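Side-chain contacts in metagenomic carboxyl esterase MGS0156 (Uncultured organism, PDB 5D8M), which is a carboxyl esterase from a metagenome that probably cleaves carboxylic ester bonds, using an alpha/beta-hydrolase fold: residues F37-T42 / G72-P77; T290-P295 / A332-E337; G127-S132 / E206-S211; L193-S198 / S224-Y229. All coordinates share one frame; numbering follows the deposited sequence.

Contact 1 of 4, residues F37-T42 / G72-P77; sequences FREIMT and GPTGRP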
# COMPACT_ATOMS: atom_id res chain seq x y z
N PHE A 37 0.92 -17.02 1.59
CA PHE A 37 1.30 -16.00 0.62
C PHE A 37 2.74 -16.24 0.11
O PHE A 37 2.97 -16.14 -1.11
CB PHE A 37 1.16 -14.60 1.22
CG PHE A 37 1.39 -13.49 0.22
CD1 PHE A 37 0.40 -13.13 -0.68
CD2 PHE A 37 2.62 -12.86 0.15
CE1 PHE A 37 0.62 -12.11 -1.63
CE2 PHE A 37 2.85 -11.84 -0.78
CZ PHE A 37 1.85 -11.47 -1.67
N ARG A 38 3.68 -16.57 1.00
CA ARG A 38 5.05 -16.89 0.57
C ARG A 38 5.06 -18.06 -0.42
O ARG A 38 5.76 -18.03 -1.44
CB ARG A 38 5.96 -17.23 1.77
CG ARG A 38 7.37 -17.68 1.36
CD ARG A 38 8.27 -18.05 2.57
NE ARG A 38 8.31 -16.97 3.56
CZ ARG A 38 9.09 -15.89 3.50
NH1 ARG A 38 9.93 -15.74 2.48
NH2 ARG A 38 9.04 -14.97 4.46
N GLU A 39 4.27 -19.07 -0.11
CA GLU A 39 4.14 -20.24 -0.93
C GLU A 39 3.66 -19.90 -2.35
O GLU A 39 4.22 -20.36 -3.33
CB GLU A 39 3.17 -21.20 -0.25
CG GLU A 39 3.06 -22.60 -0.84
CD GLU A 39 2.24 -23.49 0.07
OE1 GLU A 39 1.54 -22.95 0.96
OE2 GLU A 39 2.31 -24.73 -0.08
N ILE A 40 2.60 -19.09 -2.43
CA ILE A 40 2.05 -18.65 -3.70
C ILE A 40 3.06 -17.82 -4.49
O ILE A 40 3.31 -18.08 -5.67
CB ILE A 40 0.76 -17.84 -3.48
CG1 ILE A 40 -0.36 -18.80 -3.06
CG2 ILE A 40 0.38 -17.06 -4.74
CD1 ILE A 40 -1.66 -18.08 -2.66
N MSE A 41 3.67 -16.83 -3.83
CA MSE A 41 4.57 -15.93 -4.56
C MSE A 41 5.81 -16.69 -5.03
O MSE A 41 6.28 -16.52 -6.16
CB MSE A 41 4.96 -14.73 -3.69
CG MSE A 41 5.67 -13.63 -4.46
SE MSE A 41 5.89 -12.00 -3.41
CE MSE A 41 7.07 -11.04 -4.69
N THR A 42 6.30 -17.57 -4.18
CA THR A 42 7.46 -18.38 -4.50
C THR A 42 7.24 -19.31 -5.72
O THR A 42 8.10 -19.42 -6.60
CB THR A 42 7.89 -19.20 -3.26
OG1 THR A 42 8.29 -18.29 -2.22
CG2 THR A 42 9.04 -20.14 -3.59
N GLY A 72 4.06 -22.58 8.38
CA GLY A 72 4.68 -23.32 7.30
C GLY A 72 3.84 -23.26 6.03
O GLY A 72 2.71 -22.75 6.05
N PRO A 73 4.39 -23.73 4.91
CA PRO A 73 3.59 -23.85 3.68
C PRO A 73 2.53 -24.95 3.83
O PRO A 73 2.76 -25.92 4.54
CB PRO A 73 4.64 -24.20 2.61
CG PRO A 73 5.78 -24.78 3.37
CD PRO A 73 5.81 -24.08 4.69
N THR A 74 1.38 -24.78 3.18
CA THR A 74 0.26 -25.73 3.34
C THR A 74 0.45 -26.97 2.49
O THR A 74 -0.13 -28.02 2.77
CB THR A 74 -1.09 -25.07 2.96
OG1 THR A 74 -1.12 -24.82 1.55
CG2 THR A 74 -1.28 -23.76 3.72
N GLY A 75 1.27 -26.85 1.45
CA GLY A 75 1.46 -27.93 0.50
C GLY A 75 0.39 -28.00 -0.57
O GLY A 75 0.52 -28.74 -1.55
N ARG A 76 -0.69 -27.23 -0.40
CA ARG A 76 -1.78 -27.26 -1.37
C ARG A 76 -1.31 -26.60 -2.66
O ARG A 76 -0.52 -25.65 -2.61
CB ARG A 76 -3.03 -26.59 -0.80
CG ARG A 76 -3.63 -25.52 -1.67
CD ARG A 76 -5.04 -25.08 -1.23
NE ARG A 76 -5.24 -24.78 0.20
CZ ARG A 76 -4.42 -24.13 1.04
NH1 ARG A 76 -3.24 -23.68 0.66
NH2 ARG A 76 -4.78 -23.95 2.30
N PRO A 77 -1.75 -27.13 -3.82
CA PRO A 77 -1.27 -26.63 -5.11
C PRO A 77 -1.51 -25.15 -5.32
O PRO A 77 -2.55 -24.62 -4.95
CB PRO A 77 -2.06 -27.46 -6.14
CG PRO A 77 -3.19 -28.09 -5.37
CD PRO A 77 -2.67 -28.27 -3.97
O HOH W 1 2.09 -25.71 -2.54
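Glu39, on helix 34-48, holds loop 72-77 through a polar surface contact in which one carboxylate receives two successive backbone N-H groups. The fold is that of an alpha/beta hydrolase, and this loop belongs to the long link leading from helix 34-48 to strand 87-92. Each oxygen takes its own donor: Thr74 N reaches Glu39 OE1 at 2.9 Å, and Gly75 N reaches Glu39 OE2 at 2.8 Å. The second bond uses the syn lone pair of OE2, while the first also comes in on the syn side but lies 28° out of the carboxylate plane. The acid gets there on an extended chain, with CG anti to the backbone N (chi1 -170°), crossing Pro73 and Thr74 at about a right angle. Pro73 lends an apolar flank, its CB lying 3.6 Å from Glu39 CD. On the loop side Thr74 forms an ST turn: its OG1 accepts from Arg76 N at 3.1 Å and also makes a weak bond to Glu39 OE1. Gly75 has a positive phi (83°), a conformation in which a beta carbon would press on the preceding carbonyl oxygen. Arg36 lies close by, bonding to Arg76 O and forming a long, weak ion pair with Glu39 OE1. A water bridges the two segments, donating to Glu39 OE2 at 2.7 Å and to Arg76 O at 2.6 Å.

Contact 2 of 4, residues T290-P295 / A332-E337; sequences TLLGYP and ARYVEE
Leu292 and Tyr334 make the apolar half of this buried contact, a CH-pi interaction between strand 290-293 and helix 324-338. The CD2 methyl of Leu292 sits over the middle of the Tyr334 ring, 3.6 Å from its centroid and only 11° off the ring normal. The ring is carried there with CG anti to the backbone N (chi1 -174°), which sends it from the helix toward the strand. Thr290 adds a second methyl: its CG2 touches Tyr334 OH at 3.6 Å, the two side chains approaching from opposite directions.

The polar half runs through one water, which lies in the ring plane at its edge. It is 2.6 Å from Tyr334 OH and 3.0 Å from Thr290 OG1, so both hydroxyls are tied to it. A leucine in place of Tyr334 would probably leave this water without one of its mates and take from Leu292 CD2 the flat face on which it rests.

Tyr246 of the adjacent strand 244-248 and Ile40 of helix 34-48 also touch the tyrosine. Strand 290-293 runs parallel to its neighbours, and a C-terminal helix laid against the last strands of a parallel sheet in this way is a feature of the alpha/beta-hydrolase fold.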
# COMPACT_ATOMS: atom_id res chain seq x y z
N THR A 290 -6.12 -9.77 7.24
CA THR A 290 -5.14 -10.82 7.05
C THR A 290 -3.77 -10.20 6.81
O THR A 290 -3.66 -9.32 5.99
CB THR A 290 -5.51 -11.74 5.87
OG1 THR A 290 -6.63 -12.52 6.24
CG2 THR A 290 -4.35 -12.68 5.48
N LEU A 291 -2.75 -10.65 7.54
CA LEU A 291 -1.38 -10.24 7.27
C LEU A 291 -0.76 -11.18 6.23
O LEU A 291 -0.64 -12.39 6.48
CB LEU A 291 -0.54 -10.24 8.55
CG LEU A 291 0.96 -9.95 8.39
CD1 LEU A 291 1.21 -8.56 7.79
CD2 LEU A 291 1.62 -10.09 9.77
N LEU A 292 -0.38 -10.62 5.09
CA LEU A 292 0.20 -11.40 4.02
C LEU A 292 1.72 -11.46 4.15
O LEU A 292 2.33 -12.40 3.67
CB LEU A 292 -0.18 -10.81 2.65
CG LEU A 292 -1.66 -10.74 2.31
CD1 LEU A 292 -1.82 -10.13 0.93
CD2 LEU A 292 -2.27 -12.13 2.39
N GLY A 293 2.33 -10.46 4.79
CA GLY A 293 3.76 -10.49 4.97
C GLY A 293 4.48 -9.18 4.80
O GLY A 293 3.89 -8.08 4.84
N TYR A 294 5.79 -9.30 4.61
CA TYR A 294 6.69 -8.15 4.65
C TYR A 294 7.64 -8.15 3.45
O TYR A 294 8.71 -8.71 3.52
CB TYR A 294 7.49 -8.14 5.96
CG TYR A 294 6.64 -8.12 7.23
CD1 TYR A 294 6.14 -9.31 7.78
CD2 TYR A 294 6.33 -6.92 7.87
CE1 TYR A 294 5.37 -9.30 8.92
CE2 TYR A 294 5.54 -6.91 9.04
CZ TYR A 294 5.07 -8.10 9.55
OH TYR A 294 4.31 -8.14 10.68
N PRO A 295 7.22 -7.52 2.34
CA PRO A 295 8.10 -7.38 1.18
C PRO A 295 9.41 -6.73 1.54
O PRO A 295 9.41 -5.73 2.24
CB PRO A 295 7.31 -6.46 0.25
CG PRO A 295 5.87 -6.70 0.63
CD PRO A 295 5.90 -6.88 2.12
N ALA A 332 -3.34 -11.17 -6.15
CA ALA A 332 -4.56 -11.58 -6.87
C ALA A 332 -4.92 -13.03 -6.62
O ALA A 332 -6.09 -13.35 -6.43
CB ALA A 332 -4.41 -11.33 -8.40
N ARG A 333 -3.94 -13.92 -6.68
CA ARG A 333 -4.19 -15.35 -6.50
C ARG A 333 -4.54 -15.70 -5.06
O ARG A 333 -5.39 -16.56 -4.83
CB ARG A 333 -2.98 -16.18 -6.97
CG ARG A 333 -2.77 -16.11 -8.50
CD ARG A 333 -1.93 -17.27 -8.96
NE ARG A 333 -1.44 -17.13 -10.33
CZ ARG A 333 -2.09 -17.55 -11.41
NH1 ARG A 333 -3.28 -18.14 -11.30
NH2 ARG A 333 -1.52 -17.39 -12.59
N TYR A 334 -3.91 -15.03 -4.09
CA TYR A 334 -4.21 -15.26 -2.67
C TYR A 334 -5.65 -14.84 -2.39
O TYR A 334 -6.42 -15.59 -1.76
CB TYR A 334 -3.25 -14.49 -1.73
CG TYR A 334 -3.47 -14.83 -0.26
CD1 TYR A 334 -4.57 -14.31 0.45
CD2 TYR A 334 -2.60 -15.68 0.42
CE1 TYR A 334 -4.79 -14.64 1.77
CE2 TYR A 334 -2.82 -16.01 1.76
CZ TYR A 334 -3.92 -15.48 2.42
OH TYR A 334 -4.16 -15.82 3.73
N VAL A 335 -6.03 -13.65 -2.84
CA VAL A 335 -7.37 -13.14 -2.54
C VAL A 335 -8.44 -13.97 -3.25
O VAL A 335 -9.45 -14.35 -2.63
CB VAL A 335 -7.51 -11.64 -2.92
CG1 VAL A 335 -8.93 -11.15 -2.68
CG2 VAL A 335 -6.53 -10.81 -2.10
N GLU A 336 -8.22 -14.31 -4.52
CA GLU A 336 -9.17 -15.19 -5.21
C GLU A 336 -9.34 -16.52 -4.47
O GLU A 336 -10.45 -17.03 -4.31
CB GLU A 336 -8.74 -15.47 -6.65
CG GLU A 336 -9.70 -16.47 -7.34
CD GLU A 336 -9.30 -16.78 -8.77
OE1 GLU A 336 -8.55 -15.98 -9.39
OE2 GLU A 336 -9.76 -17.82 -9.29
N GLU A 337 -8.23 -17.09 -4.02
CA GLU A 337 -8.28 -18.32 -3.25
C GLU A 337 -9.01 -18.10 -1.92
O GLU A 337 -9.83 -18.93 -1.52
CB GLU A 337 -6.87 -18.85 -2.99
CG GLU A 337 -6.81 -20.16 -2.17
CD GLU A 337 -5.39 -20.70 -2.01
OE1 GLU A 337 -4.66 -20.20 -1.13
OE2 GLU A 337 -5.00 -21.61 -2.78
O HOH W 2 -6.47 -15.09 4.76

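Contact 3 of 4, residues G127-S132 / E206-S211; sequences GGRWGS and ESMPLS
The guanidinium of Arg129 is sandwiched at the end of helix 199-207. Over one face lies Glu206 O, 3.1 Å above the plane and displaced toward the rim; over the opposite face Leu210 CD1 sits centrally, 3.7 Å away from Arg129 CZ. The edge is taken by Met208 O, which both terminal nitrogens grip end-on. Arg129 NH2 donates to Met208 O at 2.6 Å, in the carbonyl plane and on a lone pair, while Arg129 NH1 donates to the same Met208 O at 2.8 Å, nearly along the C=O axis. With one oxygen shared between two donors neither bond is straight, the N-H...O angles being 145° and 137°. A bend at chi3 (-81°) turns the flat group into this slot. Further carbonyls complete the grip, Ala205 O on NH2 and Cys213 O on NH1, so a buried positive charge is met by peptide oxygens and the rotation of the group is fixed.

Nearer the backbone, Glu206 OE1 lies 2.8 Å from Arg129 O, and the other carboxylate oxygen takes the backbone N of Ala221. Arg129 also touches Cys99, whose disulfide partner is Cys213. An arginine from a type I turn after strand 120-123 thus gathers the carbonyls at the C-terminus of helix 199-207, part of the insertion between strands 178-184 and 244-248 where alpha/beta hydrolases commonly carry their lid.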
# COMPACT_ATOMS: atom_id res chain seq x y z
N GLY A 127 -6.05 12.70 -6.20
CA GLY A 127 -5.31 13.93 -6.02
C GLY A 127 -4.06 13.62 -5.23
O GLY A 127 -4.12 13.14 -4.09
N GLY A 128 -2.90 13.87 -5.83
CA GLY A 128 -1.64 13.66 -5.14
C GLY A 128 -1.47 14.58 -3.94
O GLY A 128 -0.74 14.25 -3.00
N ARG A 129 -2.14 15.73 -3.97
CA ARG A 129 -2.04 16.69 -2.88
C ARG A 129 -3.38 16.97 -2.18
O ARG A 129 -3.56 18.00 -1.54
CB ARG A 129 -1.44 18.00 -3.42
CG ARG A 129 -0.07 17.79 -4.07
CD ARG A 129 0.62 19.11 -4.30
NE ARG A 129 0.16 19.78 -5.51
CZ ARG A 129 0.63 20.96 -5.92
NH1 ARG A 129 0.18 21.51 -7.03
NH2 ARG A 129 1.53 21.60 -5.19
N TRP A 130 -4.32 16.03 -2.29
CA TRP A 130 -5.67 16.21 -1.75
C TRP A 130 -5.93 15.32 -0.54
O TRP A 130 -5.30 14.29 -0.41
CB TRP A 130 -6.71 15.91 -2.83
CG TRP A 130 -6.79 16.98 -3.90
CD1 TRP A 130 -6.16 18.19 -3.91
CD2 TRP A 130 -7.57 16.92 -5.10
NE1 TRP A 130 -6.51 18.90 -5.05
CE2 TRP A 130 -7.38 18.13 -5.79
CE3 TRP A 130 -8.41 15.96 -5.65
CZ2 TRP A 130 -7.99 18.41 -7.01
CZ3 TRP A 130 -9.02 16.24 -6.87
CH2 TRP A 130 -8.82 17.45 -7.53
N GLY A 131 -6.89 15.70 0.31
CA GLY A 131 -7.19 14.93 1.51
C GLY A 131 -7.95 13.65 1.19
O GLY A 131 -8.44 13.46 0.07
N SER A 132 -8.06 12.77 2.17
CA SER A 132 -8.72 11.48 1.97
C SER A 132 -10.21 11.59 1.63
O SER A 132 -10.70 10.81 0.83
CB SER A 132 -8.53 10.61 3.21
OG SER A 132 -7.20 10.14 3.25
N GLU A 206 1.86 22.11 -0.62
CA GLU A 206 0.47 21.87 -1.01
C GLU A 206 0.04 22.78 -2.16
O GLU A 206 -0.69 22.35 -3.04
CB GLU A 206 -0.45 22.08 0.19
CG GLU A 206 -0.42 20.93 1.18
CD GLU A 206 -1.50 19.89 0.90
OE1 GLU A 206 -2.12 19.95 -0.19
OE2 GLU A 206 -1.72 19.03 1.79
N SER A 207 0.51 24.02 -2.16
CA SER A 207 -0.06 25.05 -3.01
C SER A 207 0.79 25.45 -4.22
O SER A 207 0.33 26.23 -5.06
CB SER A 207 -0.35 26.29 -2.17
OG SER A 207 0.82 26.73 -1.50
N MSE A 208 2.01 24.93 -4.32
CA MSE A 208 2.86 25.36 -5.42
C MSE A 208 2.37 24.77 -6.74
O MSE A 208 1.95 23.62 -6.80
CB MSE A 208 4.32 24.99 -5.15
CG MSE A 208 4.58 23.51 -5.01
SE MSE A 208 6.49 23.15 -5.07
CE MSE A 208 6.86 24.01 -6.78
N PRO A 209 2.42 25.58 -7.81
CA PRO A 209 1.94 25.17 -9.13
C PRO A 209 2.78 24.05 -9.73
O PRO A 209 3.99 24.16 -9.85
CB PRO A 209 2.05 26.45 -9.96
CG PRO A 209 3.12 27.23 -9.27
CD PRO A 209 2.97 26.94 -7.81
N LEU A 210 2.11 22.96 -10.10
CA LEU A 210 2.75 21.82 -10.75
C LEU A 210 1.88 21.40 -11.93
O LEU A 210 0.65 21.38 -11.82
CB LEU A 210 2.94 20.65 -9.77
CG LEU A 210 3.80 20.84 -8.50
CD1 LEU A 210 3.65 19.64 -7.60
CD2 LEU A 210 5.28 21.05 -8.83
N SER A 211 2.52 21.07 -13.04
CA SER A 211 1.76 20.79 -14.26
C SER A 211 1.13 19.39 -14.26
O SER A 211 0.36 19.06 -15.16
CB SER A 211 2.67 20.95 -15.49
OG SER A 211 3.76 20.04 -15.43

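Contact 4 of 4, residues L193-S198 / S224-Y229; sequences LAETFS and SLKRAY
Glu195 and Ala228 are joined by a water: Ala228 N donates to it at 3.0 Å, and the water donates in turn to Glu195 OE2 at 3.2 Å. The motif is a helix N-terminus, since Lys226 is the N-cap residue of helix 227-236 and Ala228 N is among its first backbone donors; the acid therefore lies where the helix dipole would probably favour a negative charge. Both elements belong to the insertion between strands 178-184 and 244-248 of the alpha/beta-hydrolase fold.

Glu195 bends at chi2 (-90°), bringing its carboxylate across the extended Lys226 chain at about a right angle. What touches is the aliphatic shaft, with Glu195 OE2 at 3.4 Å from Lys226 CD. The charged ends stay 4.2 Å apart, Glu195 OE1 to Lys226 NZ, beyond a salt bridge, and the ammonium also has a long, weak ion pair with Asp223. An alanine in place of Lys226 would probably open a gap beside the glutamate and leave its carboxylate without the nearby positive charge, freer to swing.

The backbones also come close, Ala194 CA and Lys226 CA lying 5.5 Å apart. Ala194 O is buried here with no hydrogen-bonding partner, while Ala194 CB packs against Leu225 CB at 4.0 Å and against Leu225 O at 3.6 Å.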
# COMPACT_ATOMS: atom_id res chain seq x y z
N LEU A 193 6.11 11.13 10.42
CA LEU A 193 6.75 12.11 9.54
C LEU A 193 5.77 13.20 9.12
O LEU A 193 6.17 14.32 8.84
CB LEU A 193 7.34 11.43 8.31
CG LEU A 193 8.49 10.45 8.58
CD1 LEU A 193 8.87 9.73 7.30
CD2 LEU A 193 9.70 11.13 9.20
N ALA A 194 4.47 12.89 9.07
CA ALA A 194 3.49 13.91 8.70
C ALA A 194 3.49 15.07 9.70
O ALA A 194 3.13 16.20 9.37
CB ALA A 194 2.09 13.30 8.57
N GLU A 195 3.92 14.81 10.92
CA GLU A 195 3.98 15.88 11.92
C GLU A 195 5.36 16.49 12.03
O GLU A 195 5.52 17.55 12.63
CB GLU A 195 3.54 15.36 13.29
CG GLU A 195 2.05 15.09 13.42
CD GLU A 195 1.26 16.29 13.89
OE1 GLU A 195 1.76 17.44 13.78
OE2 GLU A 195 0.12 16.09 14.39
N THR A 196 6.37 15.83 11.48
CA THR A 196 7.77 16.24 11.70
C THR A 196 8.12 17.61 11.11
O THR A 196 8.92 18.35 11.68
CB THR A 196 8.74 15.20 11.11
OG1 THR A 196 8.52 13.94 11.74
CG2 THR A 196 10.18 15.60 11.34
N PHE A 197 7.53 17.96 9.97
CA PHE A 197 7.95 19.18 9.28
C PHE A 197 6.96 20.35 9.45
O PHE A 197 5.78 20.14 9.70
CB PHE A 197 8.21 18.85 7.82
CG PHE A 197 9.15 17.69 7.64
CD1 PHE A 197 10.51 17.83 7.92
CD2 PHE A 197 8.67 16.45 7.25
CE1 PHE A 197 11.38 16.76 7.79
CE2 PHE A 197 9.54 15.37 7.12
CZ PHE A 197 10.89 15.52 7.39
N SER A 198 7.47 21.57 9.35
CA SER A 198 6.69 22.77 9.67
C SER A 198 5.48 22.94 8.75
O SER A 198 5.51 22.56 7.58
CB SER A 198 7.57 24.02 9.59
OG SER A 198 7.68 24.48 8.25
N SER A 224 -4.42 14.06 6.60
CA SER A 224 -4.97 12.73 6.46
C SER A 224 -3.98 11.66 6.90
O SER A 224 -4.36 10.52 7.13
CB SER A 224 -5.41 12.48 5.01
OG SER A 224 -6.50 13.30 4.67
N LEU A 225 -2.71 12.04 6.97
CA LEU A 225 -1.64 11.11 7.32
C LEU A 225 -1.13 11.26 8.75
O LEU A 225 -0.21 10.55 9.16
CB LEU A 225 -0.48 11.26 6.34
CG LEU A 225 -0.89 10.81 4.93
CD1 LEU A 225 0.21 11.13 3.89
CD2 LEU A 225 -1.20 9.31 4.99
N LYS A 226 -1.70 12.18 9.52
CA LYS A 226 -1.27 12.35 10.91
C LYS A 226 -1.75 11.18 11.75
O LYS A 226 -2.89 10.74 11.64
CB LYS A 226 -1.77 13.67 11.50
CG LYS A 226 -1.07 14.87 10.87
CD LYS A 226 -1.55 16.20 11.39
CE LYS A 226 -0.87 17.32 10.60
NZ LYS A 226 -1.25 18.64 11.15
N ARG A 227 -0.85 10.67 12.58
CA ARG A 227 -1.14 9.52 13.41
C ARG A 227 -2.41 9.74 14.27
O ARG A 227 -3.28 8.87 14.31
CB ARG A 227 0.08 9.22 14.30
CG ARG A 227 -0.19 8.19 15.37
CD ARG A 227 1.08 7.87 16.16
NE ARG A 227 1.98 7.04 15.37
CZ ARG A 227 3.15 6.59 15.81
NH1 ARG A 227 3.55 6.91 17.03
NH2 ARG A 227 3.90 5.82 15.03
N ALA A 228 -2.51 10.89 14.92
CA ALA A 228 -3.68 11.22 15.73
C ALA A 228 -4.97 11.11 14.91
O ALA A 228 -5.95 10.50 15.32
CB ALA A 228 -3.53 12.61 16.33
N TYR A 229 -4.96 11.67 13.71
CA TYR A 229 -6.13 11.61 12.86
C TYR A 229 -6.49 10.18 12.44
O TYR A 229 -7.64 9.76 12.52
CB TYR A 229 -5.88 12.46 11.63
CG TYR A 229 -7.10 12.65 10.78
CD1 TYR A 229 -8.02 13.66 11.06
CD2 TYR A 229 -7.34 11.84 9.68
CE1 TYR A 229 -9.14 13.85 10.28
CE2 TYR A 229 -8.45 12.02 8.89
CZ TYR A 229 -9.35 13.02 9.19
OH TYR A 229 -10.46 13.19 8.39
O HOH W 3 -0.50 13.05 15.08

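The four contacts fall into two pairs on opposite sides of the chain's centre. Contacts 1 and 2 have centres 11 Å apart and share helix 34-48 as a neighbour: its Glu39 meets loop 72-77, while Phe37 touches Leu292 and Ile40 touches Tyr334. Contacts 3 and 4, centres 16 Å apart, meet through a probable hydrogen bond from Ser132 N to Ser224 OG. Their segments alternate along the chain, so the insertion between strands 178-184 and 244-248 is knitted to the loop after strand 120-123. Contact 1 closes first and contact 2 last; its strand and helix lie late in the chain. Between contacts 1 and 3 the centres are 41 Å apart, their nearest atoms about 24 Å.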